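Local atomic coordinates of polysaccharide monooxygenase-3 (Neurospora crassa, PDB entry 4EIS), a protein that probably uses copper and O2 to cleave cellulose chains oxidatively, as a secreted fungal monooxygenase. Residues Arg31-Lys35 against Gly173-Leu177; Ile141-Leu145 against Ala221-Cys225. One frame throughout, in Å; residues are numbered along the deposited sequence.

Contact 1: Arg31-Lys35 against Gly173-Leu177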
ATOM      1  N   ARG A  31     -12.821   4.352 -11.363  1.00 13.65           N
ATOM      2  CA  ARG A  31     -12.325   4.408  -9.988  1.00 12.01           C
ATOM      3  C   ARG A  31     -10.979   5.128  -9.937  1.00 12.08           C
ATOM      4  O   ARG A  31     -10.298   5.272 -10.966  1.00 13.98           O
ATOM      5  CB  ARG A  31     -12.127   2.990  -9.429  1.00 12.07           C
ATOM      6  CG  ARG A  31     -13.379   2.128  -9.365  1.00 13.32           C
ATOM      7  CD  ARG A  31     -14.355   2.618  -8.313  1.00 13.66           C
ATOM      8  NE  ARG A  31     -15.415   1.647  -8.064  1.00 14.56           N
ATOM      9  CZ  ARG A  31     -16.496   1.880  -7.332  1.00 13.44           C
ATOM     10  NH1 ARG A  31     -16.708   3.065  -6.770  1.00 15.91           N
ATOM     11  NH2 ARG A  31     -17.384   0.918  -7.173  1.00 12.89           N
ATOM     12  N   ILE A  32     -10.605   5.590  -8.748  1.00 10.68           N
ATOM     13  CA  ILE A  32      -9.243   6.087  -8.523  1.00 10.14           C
ATOM     14  C   ILE A  32      -8.273   4.998  -8.069  1.00 10.16           C
ATOM     15  O   ILE A  32      -7.066   5.243  -7.972  1.00 13.02           O
ATOM     16  CB  ILE A  32      -9.160   7.234  -7.497  1.00 11.04           C
ATOM     17  CG1 ILE A  32      -9.574   6.772  -6.100  1.00 11.30           C
ATOM     18  CG2 ILE A  32     -10.002   8.420  -7.924  1.00 11.79           C
ATOM     19  CD1 ILE A  32      -9.022   7.631  -4.995  1.00 10.55           C
ATOM     20  N   SER A  33      -8.795   3.820  -7.743  1.00 10.76           N
ATOM     21  CA  SER A  33      -7.976   2.705  -7.276  1.00  9.62           C
ATOM     22  C   SER A  33      -8.041   1.568  -8.259  1.00  9.96           C
ATOM     23  O   SER A  33      -9.011   1.424  -9.015  1.00 12.23           O
ATOM     24  CB  SER A  33      -8.345   2.220  -5.872  1.00  9.94           C
ATOM     25  OG  SER A  33      -9.453   1.355  -5.883  1.00 10.42           O
ATOM     26  N   ARG A  34      -6.996   0.750  -8.211  1.00  9.96           N
ATOM     27  CA  ARG A  34      -6.730  -0.252  -9.215  1.00 10.26           C
ATOM     28  C   ARG A  34      -7.412  -1.564  -8.852  1.00 10.21           C
ATOM     29  O   ARG A  34      -7.535  -1.909  -7.679  1.00 10.84           O
ATOM     30  CB  ARG A  34      -5.209  -0.400  -9.391  1.00  9.89           C
ATOM     31  CG  ARG A  34      -4.551   0.876  -9.891  1.00 10.31           C
ATOM     32  CD  ARG A  34      -3.145   0.618 -10.393  1.00 10.59           C
ATOM     33  NE  ARG A  34      -2.701   1.787 -11.123  1.00 10.04           N
ATOM     34  CZ  ARG A  34      -1.756   1.814 -12.049  1.00  9.92           C
ATOM     35  NH1 ARG A  34      -1.071   0.723 -12.319  1.00 11.41           N
ATOM     36  NH2 ARG A  34      -1.509   2.942 -12.684  1.00 10.26           N
ATOM     37  N   LYS A  35      -7.824  -2.271  -9.893  1.00 10.26           N
ATOM     38  CA  LYS A  35      -8.471  -3.568  -9.815  1.00 10.38           C
ATOM     39  C   LYS A  35      -7.728  -4.522  -8.887  1.00  9.47           C
ATOM     40  O   LYS A  35      -6.502  -4.588  -8.897  1.00 11.14           O
ATOM     41  CB  LYS A  35      -8.543  -4.167 -11.227  1.00 11.28           C
ATOM     42  CG  LYS A  35      -9.145  -5.553 -11.346  1.00 12.87           C
ATOM     43  CD  LYS A  35      -9.297  -5.945 -12.807  1.00 14.25           C
ATOM     44  CE  LYS A  35      -9.901  -7.333 -12.897  1.00 15.26           C
ATOM     45  NZ  LYS A  35      -8.885  -8.399 -12.666  1.00 18.73           N
ATOM     46  N   GLY A 173      -2.594  -2.836  -2.493  1.00  8.55           N
ATOM     47  CA  GLY A 173      -3.584  -2.177  -3.322  1.00  8.03           C
ATOM     48  C   GLY A 173      -3.076  -0.805  -3.665  1.00  8.41           C
ATOM     49  O   GLY A 173      -2.368  -0.215  -2.853  1.00  9.75           O
ATOM     50  N   CYS A 174      -3.455  -0.303  -4.832  1.00  9.54           N
ATOM     51  CA  CYS A 174      -2.937   0.944  -5.338  1.00  9.49           C
ATOM     52  C   CYS A 174      -4.047   1.930  -5.683  1.00  8.20           C
ATOM     53  O   CYS A 174      -5.089   1.539  -6.195  1.00 10.26           O
ATOM     54  CB  CYS A 174      -2.087   0.685  -6.562  1.00 11.58           C
ATOM     55  SG  CYS A 174      -0.578  -0.216  -6.157  1.00 14.70           S
ATOM     56  N   HIS A 175      -3.828   3.197  -5.348  1.00  9.59           N
ATOM     57  CA  HIS A 175      -4.685   4.269  -5.786  1.00  8.30           C
ATOM     58  C   HIS A 175      -3.889   5.410  -6.380  1.00  8.52           C
ATOM     59  O   HIS A 175      -2.670   5.449  -6.228  1.00 10.36           O
ATOM     60  CB  HIS A 175      -5.661   4.680  -4.650  1.00  8.32           C
ATOM     61  CG  HIS A 175      -4.995   5.150  -3.368  1.00  9.43           C
ATOM     62  ND1 HIS A 175      -4.511   4.294  -2.435  1.00  8.56           N
ATOM     63  CD2 HIS A 175      -4.739   6.433  -2.894  1.00  8.59           C
ATOM     64  CE1 HIS A 175      -4.016   4.995  -1.408  1.00  9.77           C
ATOM     65  NE2 HIS A 175      -4.152   6.308  -1.692  1.00  9.68           N
ATOM     66  N   GLN A 176      -4.592   6.303  -7.079  1.00  9.19           N
ATOM     67  CA  GLN A 176      -3.967   7.277  -7.947  1.00  8.66           C
ATOM     68  C   GLN A 176      -4.284   8.687  -7.495  1.00  9.47           C
ATOM     69  O   GLN A 176      -5.455   9.075  -7.365  1.00 11.45           O
ATOM     70  CB  GLN A 176      -4.428   7.035  -9.394  1.00 10.01           C
ATOM     71  CG  GLN A 176      -4.075   5.628  -9.837  1.00 10.47           C
ATOM     72  CD  GLN A 176      -4.411   5.256 -11.270  1.00 10.22           C
ATOM     73  OE1 GLN A 176      -3.988   4.209 -11.738  1.00 11.41           O
ATOM     74  NE2 GLN A 176      -5.173   6.086 -11.969  1.00 10.88           N
ATOM     75  N   LEU A 177      -3.220   9.485  -7.365  1.00 10.38           N
ATOM     76  CA  LEU A 177      -3.315  10.860  -6.882  1.00  9.87           C
ATOM     77  C   LEU A 177      -2.847  11.872  -7.937  1.00  9.35           C
ATOM     78  O   LEU A 177      -1.953  11.575  -8.742  1.00 11.27           O
ATOM     79  CB  LEU A 177      -2.432  11.053  -5.651  1.00 11.53           C
ATOM     80  CG  LEU A 177      -2.666  10.200  -4.420  1.00 11.49           C
ATOM     81  CD1 LEU A 177      -1.752  10.697  -3.311  1.00 10.87           C
ATOM     82  CD2 LEU A 177      -4.127  10.230  -4.002  1.00 13.19           C
TER
HETATM   83  O   HOH W   1      -4.753  -2.269  -6.532  1.00 10.26           O
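Start at C174, where strand 169-180 first meets the loop 31-35, running antiparallel to it. The C174 carbonyl O accepts the backbone N of R34 at 2.9 Å, and a water joins C174 N (2.9 Å) to R34 O (3.0 Å), extending the pairing by one step. C174 CB packs against R34 CD at 4.0 Å, while its sulfur forms the disulfide with C52. H175 sits opposite S33 as a non-hydrogen-bonded antiparallel pair, the only bridge here, with CA atoms just 3.9 Å apart; H175 CA also lies 3.4 Å from I32 O in a CA-H...O contact. The imidazole leads away from the loop, to the hydroxyl of Y139. At Q176 the backbone N donates to I32 O (2.8 Å). The side-chain OE1 of Q176 takes two bonds from the edge of the guanidinium, R34 NE at 2.8 Å and R34 NH2 at 2.9 Å. NH2 also reaches W101 O, and Q176 NE2 holds the carbonyls of A59 and L61, so these buried polar groups are paired. A single antiparallel bridge thus joins a long loop to strand 169-180 on its flank away from strand 148-158, beside strand 63-66, in the beta-sandwich of an AA9 enzyme.

Contact 2: Ile141-Leu145 against Ala221-Cys225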
ATOM      1  N   ILE A 141       0.711  12.836   2.665  1.00 13.34           N
ATOM      2  CA  ILE A 141       1.460  13.043   1.433  1.00 12.34           C
ATOM      3  C   ILE A 141       2.627  13.963   1.766  1.00 11.62           C
ATOM      4  O   ILE A 141       2.406  15.061   2.254  1.00 13.61           O
ATOM      5  CB  ILE A 141       0.573  13.680   0.339  1.00 11.44           C
ATOM      6  CG1 ILE A 141      -0.653  12.784   0.046  1.00 11.55           C
ATOM      7  CG2 ILE A 141       1.396  13.971  -0.929  1.00 11.13           C
ATOM      8  CD1 ILE A 141      -1.767  13.457  -0.721  1.00 13.36           C
ATOM      9  N   PRO A 142       3.877  13.504   1.527  1.00 12.24           N
ATOM     10  CA  PRO A 142       5.003  14.351   1.904  1.00 14.20           C
ATOM     11  C   PRO A 142       4.859  15.760   1.333  1.00 12.70           C
ATOM     12  O   PRO A 142       4.575  15.916   0.144  1.00 13.83           O
ATOM     13  CB  PRO A 142       6.202  13.603   1.306  1.00 13.87           C
ATOM     14  CG  PRO A 142       5.795  12.178   1.347  1.00 13.19           C
ATOM     15  CD  PRO A 142       4.322  12.183   1.055  1.00 12.56           C
ATOM     16  N   SER A 143       5.100  16.766   2.159  1.00 14.02           N
ATOM     17  CA  SER A 143       4.812  18.145   1.799  1.00 15.35           C
ATOM     18  C   SER A 143       5.713  18.717   0.702  1.00 15.52           C
ATOM     19  O   SER A 143       5.344  19.705   0.070  1.00 16.98           O
ATOM     20  CB  SER A 143       4.934  19.037   3.018  1.00 19.08           C
ATOM     21  OG  SER A 143       6.293  19.162   3.363  1.00 19.30           O
ATOM     22  N   CYS A 144       6.882  18.106   0.491  1.00 14.38           N
ATOM     23  CA  CYS A 144       7.857  18.605  -0.484  1.00 14.69           C
ATOM     24  C   CYS A 144       7.710  18.009  -1.882  1.00 12.70           C
ATOM     25  O   CYS A 144       8.417  18.435  -2.779  1.00 12.96           O
ATOM     26  CB  CYS A 144       9.287  18.348  -0.004  1.00 17.05           C
ATOM     27  SG  CYS A 144       9.698  16.595   0.152  1.00 21.08           S
ATOM     28  N   LEU A 145       6.760  17.096  -2.102  1.00 11.43           N
ATOM     29  CA  LEU A 145       6.641  16.465  -3.407  1.00 11.83           C
ATOM     30  C   LEU A 145       6.281  17.464  -4.499  1.00 11.40           C
ATOM     31  O   LEU A 145       5.361  18.275  -4.341  1.00 12.85           O
ATOM     32  CB  LEU A 145       5.605  15.347  -3.388  1.00 11.98           C
ATOM     33  CG  LEU A 145       5.968  14.095  -2.599  1.00 13.46           C
ATOM     34  CD1 LEU A 145       4.897  13.064  -2.861  1.00 12.14           C
ATOM     35  CD2 LEU A 145       7.341  13.566  -2.987  1.00 14.86           C
ATOM     36  N   ALA A 221      14.291   2.601   3.637  1.00 12.13           N
ATOM     37  CA  ALA A 221      14.031   3.621   4.628  1.00 12.12           C
ATOM     38  C   ALA A 221      12.845   4.504   4.200  1.00 11.18           C
ATOM     39  O   ALA A 221      12.543   4.635   3.011  1.00 12.87           O
ATOM     40  CB  ALA A 221      15.267   4.455   4.871  1.00 12.12           C
ATOM     41  N   VAL A 222      12.202   5.124   5.177  1.00 12.59           N
ATOM     42  CA  VAL A 222      11.099   6.030   4.930  1.00 12.96           C
ATOM     43  C   VAL A 222      11.644   7.338   4.336  1.00 14.19           C
ATOM     44  O   VAL A 222      12.619   7.905   4.825  1.00 16.75           O
ATOM     45  CB  VAL A 222      10.307   6.311   6.234  1.00 13.84           C
ATOM     46  CG1 VAL A 222       9.327   7.440   6.017  1.00 14.08           C
ATOM     47  CG2 VAL A 222       9.574   5.063   6.749  1.00 14.06           C
ATOM     48  N   PHE A 223      11.019   7.786   3.256  1.00 14.61           N
ATOM     49  CA  PHE A 223      11.336   9.079   2.654  1.00 16.57           C
ATOM     50  C   PHE A 223      11.048  10.207   3.632  1.00 19.52           C
ATOM     51  O   PHE A 223      10.021  10.198   4.296  1.00 20.30           O
ATOM     52  CB  PHE A 223      10.526   9.292   1.367  1.00 16.44           C
ATOM     53  CG  PHE A 223      10.764  10.633   0.722  1.00 17.90           C
ATOM     54  CD1 PHE A 223      11.948  10.897   0.030  1.00 19.57           C
ATOM     55  CD2 PHE A 223       9.826  11.640   0.831  1.00 18.97           C
ATOM     56  CE1 PHE A 223      12.167  12.139  -0.543  1.00 18.40           C
ATOM     57  CE2 PHE A 223      10.041  12.874   0.263  1.00 18.12           C
ATOM     58  CZ  PHE A 223      11.207  13.129  -0.426  1.00 18.60           C
ATOM     59  N   THR A 224      11.955  11.175   3.711  1.00 20.68           N
ATOM     60  CA  THR A 224      11.772  12.341   4.562  1.00 23.42           C
ATOM     61  C   THR A 224      12.180  13.586   3.788  1.00 27.09           C
ATOM     62  O   THR A 224      13.208  13.586   3.111  1.00 27.83           O
ATOM     63  CB  THR A 224      12.596  12.220   5.861  1.00 27.48           C
ATOM     64  OG1 THR A 224      13.989  12.086   5.544  1.00 34.22           O
ATOM     65  CG2 THR A 224      12.152  11.002   6.658  1.00 27.26           C
ATOM     66  N   CYS A 225      11.366  14.638   3.885  1.00 29.24           N
ATOM     67  CA  CYS A 225      11.625  15.895   3.175  1.00 30.84           C
ATOM     68  C   CYS A 225      12.773  16.669   3.818  1.00 35.71           C
ATOM     69  O   CYS A 225      13.283  16.297   4.873  1.00 39.98           O
ATOM     70  CB  CYS A 225      10.364  16.776   3.132  1.00 33.04           C
ATOM     71  SG  CYS A 225       9.045  16.172   2.047  1.00 30.22           S
ATOM     72  OXT CYS A 225      13.221  17.691   3.295  1.00 41.97           O
TER
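P142 to L145 fold into a type I beta turn, closed by a weak L145 N to P142 O bond of 3.3 Å, and present a shallow hollow to the end of the chain. The bump that fills it is the F223 ring, led by its CE2 corner. F223 CE2 lies 4.0 Å from P142 CB, 3.7 Å from C144 SG and 4.3 Å from L145 CD2. C144 SG and P142 CB both lie at the F223 ring edge, the sulfur in a sulfur-aromatic contact 4.9 Å from the ring centroid. Two residues on along an extended backbone, C225 also points toward the turn, its SG bonded to C144 SG at 2.0 Å (chi3 -80°). C225 SG also touches P142 CB (3.9 Å) and S143 N (4.0 Å), so the disulfide pins the C-terminal residue to the turn. Behind lies one sheet of the sandwich: F111 meets F223 edge-to-face from strand 111-116, which also supplies I113 against P142, and M90 of strand 86-92 packs under P142 and L145.

Overall arrangement
Contact 1 is buried, contact 2 lies at the surface, and their centres are 20 Å apart. Both tie a loop down, but by different means. Deep in the fold, contact 1 relies on backbone and side-chain hydrogen bonds, with its disulfide running to a third part of the chain; in contact 2 the disulfide itself spans the two segments, beside an apolar ring contact. Their segments alternate along the sequence: 141-145 leads from strand 136-140 into strand 148-158, which lies next to strand 169-180 of contact 1. The two contacts touch where L177 CD1 packs on I141 CD1 at 3.8 Å, although neither residue takes part in its own contact.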